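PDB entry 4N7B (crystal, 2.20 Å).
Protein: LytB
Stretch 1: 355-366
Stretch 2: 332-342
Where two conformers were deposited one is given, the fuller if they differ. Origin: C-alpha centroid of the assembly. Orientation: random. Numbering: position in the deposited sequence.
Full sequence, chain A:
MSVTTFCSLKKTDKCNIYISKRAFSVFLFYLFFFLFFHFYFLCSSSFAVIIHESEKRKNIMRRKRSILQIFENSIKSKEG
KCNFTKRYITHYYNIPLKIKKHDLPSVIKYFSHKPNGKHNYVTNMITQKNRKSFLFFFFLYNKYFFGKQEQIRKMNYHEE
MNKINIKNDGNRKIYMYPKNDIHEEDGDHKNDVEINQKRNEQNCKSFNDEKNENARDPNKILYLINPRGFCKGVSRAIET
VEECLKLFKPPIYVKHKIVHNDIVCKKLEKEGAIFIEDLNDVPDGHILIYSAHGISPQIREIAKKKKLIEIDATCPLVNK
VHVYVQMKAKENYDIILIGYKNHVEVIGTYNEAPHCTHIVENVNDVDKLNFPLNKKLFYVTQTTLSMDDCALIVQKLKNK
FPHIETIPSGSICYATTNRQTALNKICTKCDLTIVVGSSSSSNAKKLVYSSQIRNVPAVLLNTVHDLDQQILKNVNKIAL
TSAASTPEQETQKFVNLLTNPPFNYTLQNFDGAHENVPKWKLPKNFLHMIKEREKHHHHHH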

ATOM      1  N   HIS A 355      14.554  15.756  11.472  1.00 48.16           N
ATOM      2  CA  HIS A 355      15.055  16.266  12.744  1.00 59.42           C
ATOM      3  C   HIS A 355      13.933  16.640  13.700  1.00 58.99           C
ATOM      4  O   HIS A 355      14.188  16.891  14.871  1.00 57.13           O
ATOM      5  CB  HIS A 355      15.974  17.469  12.518  1.00 64.13           C
ATOM      6  CG  HIS A 355      17.183  17.154  11.695  1.00 75.43           C
ATOM      7  ND1 HIS A 355      17.782  15.908  11.694  1.00 76.64           N
ATOM      8  CD2 HIS A 355      17.903  17.912  10.836  1.00 82.54           C
ATOM      9  CE1 HIS A 355      18.812  15.917  10.874  1.00 75.59           C
ATOM     10  NE2 HIS A 355      18.909  17.123  10.338  1.00 83.81           N
ATOM     11  N   CYS A 356      12.692  16.669  13.213  1.00 47.58           N
ATOM     12  CA  CYS A 356      11.570  16.999  14.082  1.00 44.88           C
ATOM     13  C   CYS A 356      10.463  15.945  13.991  1.00 44.08           C
ATOM     14  O   CYS A 356       9.337  16.185  14.414  1.00 42.42           O
ATOM     15  CB  CYS A 356      11.030  18.401  13.771  1.00 48.08           C
ATOM     16  SG  CYS A 356      10.277  18.517  12.149  1.00 61.81           S
ATOM     17  N   THR A 357      10.791  14.770  13.462  1.00 44.15           N
ATOM     18  CA  THR A 357       9.820  13.686  13.382  1.00 40.72           C
ATOM     19  C   THR A 357      10.194  12.535  14.326  1.00 46.64           C
ATOM     20  O   THR A 357      11.376  12.275  14.589  1.00 46.73           O
ATOM     21  CB  THR A 357       9.656  13.149  11.941  1.00 39.27           C
ATOM     22  OG1 THR A 357       9.178  14.194  11.085  1.00 43.51           O
ATOM     23  CG2 THR A 357       8.663  11.995  11.911  1.00 37.79           C
ATOM     24  N   HIS A 358       9.172  11.865  14.847  1.00 40.53           N
ATOM     25  CA  HIS A 358       9.357  10.746  15.763  1.00 43.01           C
ATOM     26  C   HIS A 358       8.465   9.599  15.363  1.00 41.37           C
ATOM     27  O   HIS A 358       7.247   9.724  15.359  1.00 38.95           O
ATOM     28  CB  HIS A 358       9.013  11.189  17.176  1.00 47.38           C
ATOM     29  CG  HIS A 358       9.649  12.487  17.555  1.00 52.52           C
ATOM     30  ND1 HIS A 358      10.693  12.569  18.450  1.00 57.63           N
ATOM     31  CD2 HIS A 358       9.406  13.752  17.134  1.00 54.40           C
ATOM     32  CE1 HIS A 358      11.059  13.835  18.575  1.00 59.51           C
ATOM     33  NE2 HIS A 358      10.295  14.572  17.788  1.00 62.15           N
ATOM     34  N   ILE A 359       9.059   8.471  15.014  1.00 41.40           N
ATOM     35  CA  ILE A 359       8.262   7.350  14.569  1.00 42.33           C
ATOM     36  C   ILE A 359       7.755   6.530  15.740  1.00 40.64           C
ATOM     37  O   ILE A 359       8.528   6.168  16.615  1.00 40.36           O
ATOM     38  CB  ILE A 359       9.080   6.428  13.666  1.00 45.21           C
ATOM     39  CG1 ILE A 359       9.531   7.198  12.428  1.00 46.92           C
ATOM     40  CG2 ILE A 359       8.240   5.208  13.265  1.00 39.79           C
ATOM     41  CD1 ILE A 359      10.448   6.416  11.520  1.00 40.28           C
ATOM     42  N   VAL A 360       6.466   6.208  15.752  1.00 40.33           N
ATOM     43  CA  VAL A 360       5.987   5.225  16.715  1.00 41.94           C
ATOM     44  C   VAL A 360       5.404   4.011  16.001  1.00 41.31           C
ATOM     45  O   VAL A 360       4.549   4.142  15.129  1.00 36.72           O
ATOM     46  CB  VAL A 360       4.990   5.831  17.750  1.00 38.73           C
ATOM     47  CG1 VAL A 360       5.353   7.277  18.044  1.00 42.86           C
ATOM     48  CG2 VAL A 360       3.585   5.723  17.291  1.00 49.34           C
ATOM     49  N   GLU A 361       5.899   2.822  16.341  1.00 40.84           N
ATOM     50  CA  GLU A 361       5.313   1.607  15.782  1.00 45.18           C
ATOM     51  C   GLU A 361       4.460   0.855  16.790  1.00 45.05           C
ATOM     52  O   GLU A 361       3.778  -0.108  16.434  1.00 50.50           O
ATOM     53  CB  GLU A 361       6.366   0.675  15.173  1.00 47.04           C
ATOM     54  CG  GLU A 361       7.753   0.841  15.667  1.00 44.52           C
ATOM     55  CD  GLU A 361       8.712  -0.173  15.047  1.00 46.02           C
ATOM     56  OE1 GLU A 361       8.480  -0.593  13.891  1.00 39.03           O
ATOM     57  OE2 GLU A 361       9.699  -0.556  15.722  1.00 51.95           O
ATOM     58  N   ASN A 362       4.477   1.300  18.039  1.00 39.38           N
ATOM     59  CA  ASN A 362       3.742   0.611  19.093  1.00 40.07           C
ATOM     60  C   ASN A 362       3.490   1.524  20.273  1.00 44.29           C
ATOM     61  O   ASN A 362       3.953   2.668  20.282  1.00 40.88           O
ATOM     62  CB  ASN A 362       4.510  -0.621  19.568  1.00 41.04           C
ATOM     63  CG  ASN A 362       5.918  -0.280  20.064  1.00 53.34           C
ATOM     64  OD1 ASN A 362       6.107   0.652  20.858  1.00 58.42           O
ATOM     65  ND2 ASN A 362       6.913  -1.020  19.582  1.00 48.17           N
ATOM     66  N   VAL A 363       2.790   1.019  21.285  1.00 41.68           N
ATOM     67  CA  VAL A 363       2.458   1.851  22.438  1.00 42.94           C
ATOM     68  C   VAL A 363       3.655   2.056  23.384  1.00 46.05           C
ATOM     69  O   VAL A 363       3.645   2.969  24.208  1.00 47.99           O
ATOM     70  CB  VAL A 363       1.294   1.255  23.255  1.00 51.62           C
ATOM     71  CG1 VAL A 363       0.051   1.108  22.392  1.00 47.65           C
ATOM     72  CG2 VAL A 363       1.719  -0.084  23.897  1.00 53.99           C
ATOM     73  N   ASN A 364       4.666   1.193  23.306  1.00 45.83           N
ATOM     74  CA  ASN A 364       5.877   1.410  24.088  1.00 47.88           C
ATOM     75  C   ASN A 364       6.477   2.756  23.621  1.00 49.25           C
ATOM     76  O   ASN A 364       6.809   3.618  24.437  1.00 48.81           O
ATOM     77  CB  ASN A 364       6.877   0.259  23.901  1.00 48.69           C
ATOM     78  CG  ASN A 364       6.566  -0.991  24.789  1.00 54.64           C
ATOM     79  OD1 ASN A 364       5.612  -1.008  25.573  1.00 50.67           O
ATOM     80  ND2 ASN A 364       7.394  -2.041  24.645  1.00 51.07           N
ATOM     81  N   ASP A 365       6.550   2.950  22.301  1.00 45.61           N
ATOM     82  CA  ASP A 365       7.158   4.141  21.725  1.00 45.16           C
ATOM     83  C   ASP A 365       6.424   5.390  22.179  1.00 46.76           C
ATOM     84  O   ASP A 365       7.025   6.462  22.317  1.00 45.86           O
ATOM     85  CB  ASP A 365       7.159   4.065  20.197  1.00 44.42           C
ATOM     86  CG  ASP A 365       8.132   3.029  19.654  1.00 50.73           C
ATOM     87  OD1 ASP A 365       9.057   2.605  20.393  1.00 46.19           O
ATOM     88  OD2 ASP A 365       7.970   2.638  18.475  1.00 43.98           O
ATOM     89  N   VAL A 366       5.125   5.256  22.422  1.00 44.48           N
ATOM     90  CA  VAL A 366       4.334   6.389  22.888  1.00 44.63           C
ATOM     91  C   VAL A 366       4.755   6.803  24.305  1.00 48.74           C
ATOM     92  O   VAL A 366       4.894   7.999  24.599  1.00 47.73           O
ATOM     93  CB  VAL A 366       2.833   6.066  22.899  1.00 46.30           C
ATOM     94  CG1 VAL A 366       2.071   7.171  23.607  1.00 46.39           C
ATOM     95  CG2 VAL A 366       2.320   5.885  21.476  1.00 42.17           C
TER
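Stretch 2 (332-342) NYDIILIGYKN

How does stretch 2 run along stretch 1? Its strand, ending at Ile338, lies parallel to strand 357-360, with 25° between their directions and a signed crossing angle of -25°. The axes approach to 4.5 Å. Thr357 faces Ile335, His358 Ile336, Ile359 Leu337 and Val360 Ile338, the paired CA atoms 4.6 to 4.9 Å apart.

What joins the backbones? Alternate residues of each strand bond to both sides of a partner, as parallel pairing requires. Ile335 N donates to Cys356 O (2.8 Å) and Ile335 O accepts from His358 N (2.8 Å); Leu337 N reaches His358 O (2.9 Å) and Leu337 O takes Val360 N (2.9 Å). Gly339 N extends the ladder beyond the strand to Val360 O (3.0 Å).

Where do the side chains meet? Ile336 and Ile338 share a face with His358 and Val360: Ile336 CG2 lies 3.7 Å from Val360 CG1, and Ile338 CG1 3.9 Å from Val360 CG2. On the other face, Leu337 CB packs 3.9 Å from Thr357 CG2.

Which polar side chains secure the ends? Asp334 OD2 accepts from His358 NE2 at 2.8 Å, near the ring plane. At the far end, Lys341 N donates to Glu361 OE1 (3.2 Å), while Lys341 NZ makes a weak bond to Ile359 O (3.3 Å).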

ATOM      1  N   ASN A 332       6.623  24.856  12.862  1.00 41.94           N
ATOM      2  CA  ASN A 332       7.276  24.485  14.122  1.00 44.19           C
ATOM      3  C   ASN A 332       6.491  23.485  14.986  1.00 46.84           C
ATOM      4  O   ASN A 332       6.488  23.582  16.218  1.00 48.09           O
ATOM      5  CB  ASN A 332       7.612  25.725  14.946  1.00 43.92           C
ATOM      6  CG  ASN A 332       8.701  25.455  15.966  1.00 55.21           C
ATOM      7  OD1 ASN A 332       9.680  24.768  15.663  1.00 58.01           O
ATOM      8  ND2 ASN A 332       8.535  25.983  17.186  1.00 54.41           N
ATOM      9  N   TYR A 333       5.818  22.542  14.335  1.00 41.31           N
ATOM     10  CA  TYR A 333       5.258  21.396  15.020  1.00 38.75           C
ATOM     11  C   TYR A 333       6.315  20.312  15.043  1.00 42.57           C
ATOM     12  O   TYR A 333       7.122  20.207  14.128  1.00 42.70           O
ATOM     13  CB  TYR A 333       4.074  20.823  14.249  1.00 35.58           C
ATOM     14  CG  TYR A 333       2.754  21.539  14.397  1.00 37.63           C
ATOM     15  CD1 TYR A 333       2.548  22.798  13.850  1.00 36.67           C
ATOM     16  CD2 TYR A 333       1.688  20.920  15.031  1.00 40.61           C
ATOM     17  CE1 TYR A 333       1.330  23.426  13.956  1.00 41.47           C
ATOM     18  CE2 TYR A 333       0.466  21.541  15.149  1.00 40.84           C
ATOM     19  CZ  TYR A 333       0.281  22.791  14.602  1.00 44.05           C
ATOM     20  OH  TYR A 333      -0.950  23.414  14.728  1.00 44.11           O
ATOM     21  N   ASP A 334       6.304  19.481  16.070  1.00 39.00           N
ATOM     22  CA  ASP A 334       7.038  18.241  15.976  1.00 45.59           C
ATOM     23  C   ASP A 334       6.035  17.246  15.456  1.00 38.28           C
ATOM     24  O   ASP A 334       4.843  17.388  15.699  1.00 33.25           O
ATOM     25  CB  ASP A 334       7.604  17.806  17.321  1.00 46.57           C
ATOM     26  CG  ASP A 334       9.074  18.160  17.468  1.00 52.94           C
ATOM     27  OD1 ASP A 334       9.458  19.278  17.062  1.00 52.26           O
ATOM     28  OD2 ASP A 334       9.846  17.317  17.975  1.00 59.54           O
ATOM     29  N   ILE A 335       6.508  16.244  14.731  1.00 41.97           N
ATOM     30  CA  ILE A 335       5.607  15.346  14.043  1.00 39.54           C
ATOM     31  C   ILE A 335       5.741  13.922  14.535  1.00 41.00           C
ATOM     32  O   ILE A 335       6.847  13.390  14.597  1.00 43.40           O
ATOM     33  CB  ILE A 335       5.866  15.375  12.539  1.00 37.23           C
ATOM     34  CG1 ILE A 335       5.142  16.576  11.917  1.00 43.49           C
ATOM     35  CG2 ILE A 335       5.339  14.111  11.886  1.00 36.98           C
ATOM     36  CD1 ILE A 335       6.056  17.609  11.400  1.00 43.44           C
ATOM     37  N   ILE A 336       4.613  13.308  14.882  1.00 36.04           N
ATOM     38  CA  ILE A 336       4.613  11.903  15.270  1.00 35.93           C
ATOM     39  C   ILE A 336       4.123  11.074  14.101  1.00 36.12           C
ATOM     40  O   ILE A 336       3.031  11.287  13.608  1.00 32.87           O
ATOM     41  CB  ILE A 336       3.725  11.618  16.485  1.00 33.83           C
ATOM     42  CG1 ILE A 336       4.453  11.940  17.788  1.00 48.25           C
ATOM     43  CG2 ILE A 336       3.437  10.145  16.578  1.00 33.33           C
ATOM     44  CD1 ILE A 336       4.719  13.371  18.013  1.00 41.15           C
ATOM     45  N   LEU A 337       4.941  10.128  13.664  1.00 34.44           N
ATOM     46  CA  LEU A 337       4.634   9.312  12.504  1.00 30.98           C
ATOM     47  C   LEU A 337       4.347   7.891  12.957  1.00 32.37           C
ATOM     48  O   LEU A 337       5.263   7.178  13.339  1.00 33.09           O
ATOM     49  CB  LEU A 337       5.826   9.308  11.551  1.00 34.83           C
ATOM     50  CG  LEU A 337       5.766   8.352  10.352  1.00 35.30           C
ATOM     51  CD1 LEU A 337       4.435   8.433   9.653  1.00 40.55           C
ATOM     52  CD2 LEU A 337       6.885   8.689   9.389  1.00 35.75           C
ATOM     53  N   ILE A 338       3.078   7.490  12.944  1.00 29.09           N
ATOM     54  CA  ILE A 338       2.709   6.128  13.334  1.00 25.47           C
ATOM     55  C   ILE A 338       2.875   5.182  12.145  1.00 29.39           C
ATOM     56  O   ILE A 338       2.217   5.335  11.127  1.00 30.67           O
ATOM     57  CB  ILE A 338       1.243   6.069  13.780  1.00 29.15           C
ATOM     58  CG1 ILE A 338       0.967   7.151  14.825  1.00 34.32           C
ATOM     59  CG2 ILE A 338       0.926   4.701  14.331  1.00 31.93           C
ATOM     60  CD1 ILE A 338      -0.460   7.176  15.328  1.00 33.80           C
ATOM     61  N   GLY A 339       3.767   4.219  12.249  1.00 29.46           N
ATOM     62  CA  GLY A 339       3.974   3.300  11.149  1.00 26.56           C
ATOM     63  C   GLY A 339       5.154   2.435  11.489  1.00 32.45           C
ATOM     64  O   GLY A 339       5.724   2.598  12.569  1.00 29.05           O
ATOM     65  N   TYR A 340       5.534   1.533  10.592  1.00 32.73           N
ATOM     66  CA  TYR A 340       6.619   0.592  10.870  1.00 35.77           C
ATOM     67  C   TYR A 340       7.961   1.109  10.355  1.00 40.98           C
ATOM     68  O   TYR A 340       8.102   1.411   9.172  1.00 34.95           O
ATOM     69  CB  TYR A 340       6.282  -0.761  10.256  1.00 34.15           C
ATOM     70  CG  TYR A 340       5.038  -1.354  10.871  1.00 34.49           C
ATOM     71  CD1 TYR A 340       5.079  -1.919  12.141  1.00 42.52           C
ATOM     72  CD2 TYR A 340       3.813  -1.304  10.213  1.00 41.41           C
ATOM     73  CE1 TYR A 340       3.948  -2.454  12.730  1.00 45.08           C
ATOM     74  CE2 TYR A 340       2.665  -1.842  10.796  1.00 43.84           C
ATOM     75  CZ  TYR A 340       2.744  -2.420  12.058  1.00 45.94           C
ATOM     76  OH  TYR A 340       1.623  -2.963  12.653  1.00 47.59           O
ATOM     77  N   LYS A 341       8.929   1.212  11.269  1.00 40.99           N
ATOM     78  CA  LYS A 341      10.218   1.872  11.025  1.00 44.69           C
ATOM     79  C   LYS A 341      10.950   1.464   9.744  1.00 41.22           C
ATOM     80  O   LYS A 341      11.636   2.275   9.122  1.00 51.40           O
ATOM     81  CB  LYS A 341      11.165   1.605  12.203  1.00 49.64           C
ATOM     82  CG  LYS A 341      10.806   2.335  13.482  1.00 55.06           C
ATOM     83  CD  LYS A 341      11.908   2.146  14.552  1.00 54.83           C
ATOM     84  CE  LYS A 341      11.442   2.602  15.953  1.00 55.55           C
ATOM     85  NZ  LYS A 341      10.984   4.042  16.040  1.00 50.50           N
ATOM     86  N   ASN A 342      10.825   0.210   9.346  0.52 36.54           N
ATOM     87  CA  ASN A 342      11.591  -0.267   8.203  0.52 42.01           C
ATOM     88  C   ASN A 342      10.770  -0.429   6.918  0.52 39.89           C
ATOM     89  O   ASN A 342      11.223  -1.070   5.966  0.52 40.48           O
ATOM     90  CB  ASN A 342      12.284  -1.578   8.568  0.52 47.92           C
ATOM     91  CG  ASN A 342      13.444  -1.373   9.531  0.52 59.23           C
ATOM     92  OD1 ASN A 342      14.364  -0.598   9.256  0.52 58.92           O
ATOM     93  ND2 ASN A 342      13.394  -2.054  10.671  0.52 62.41           N
TER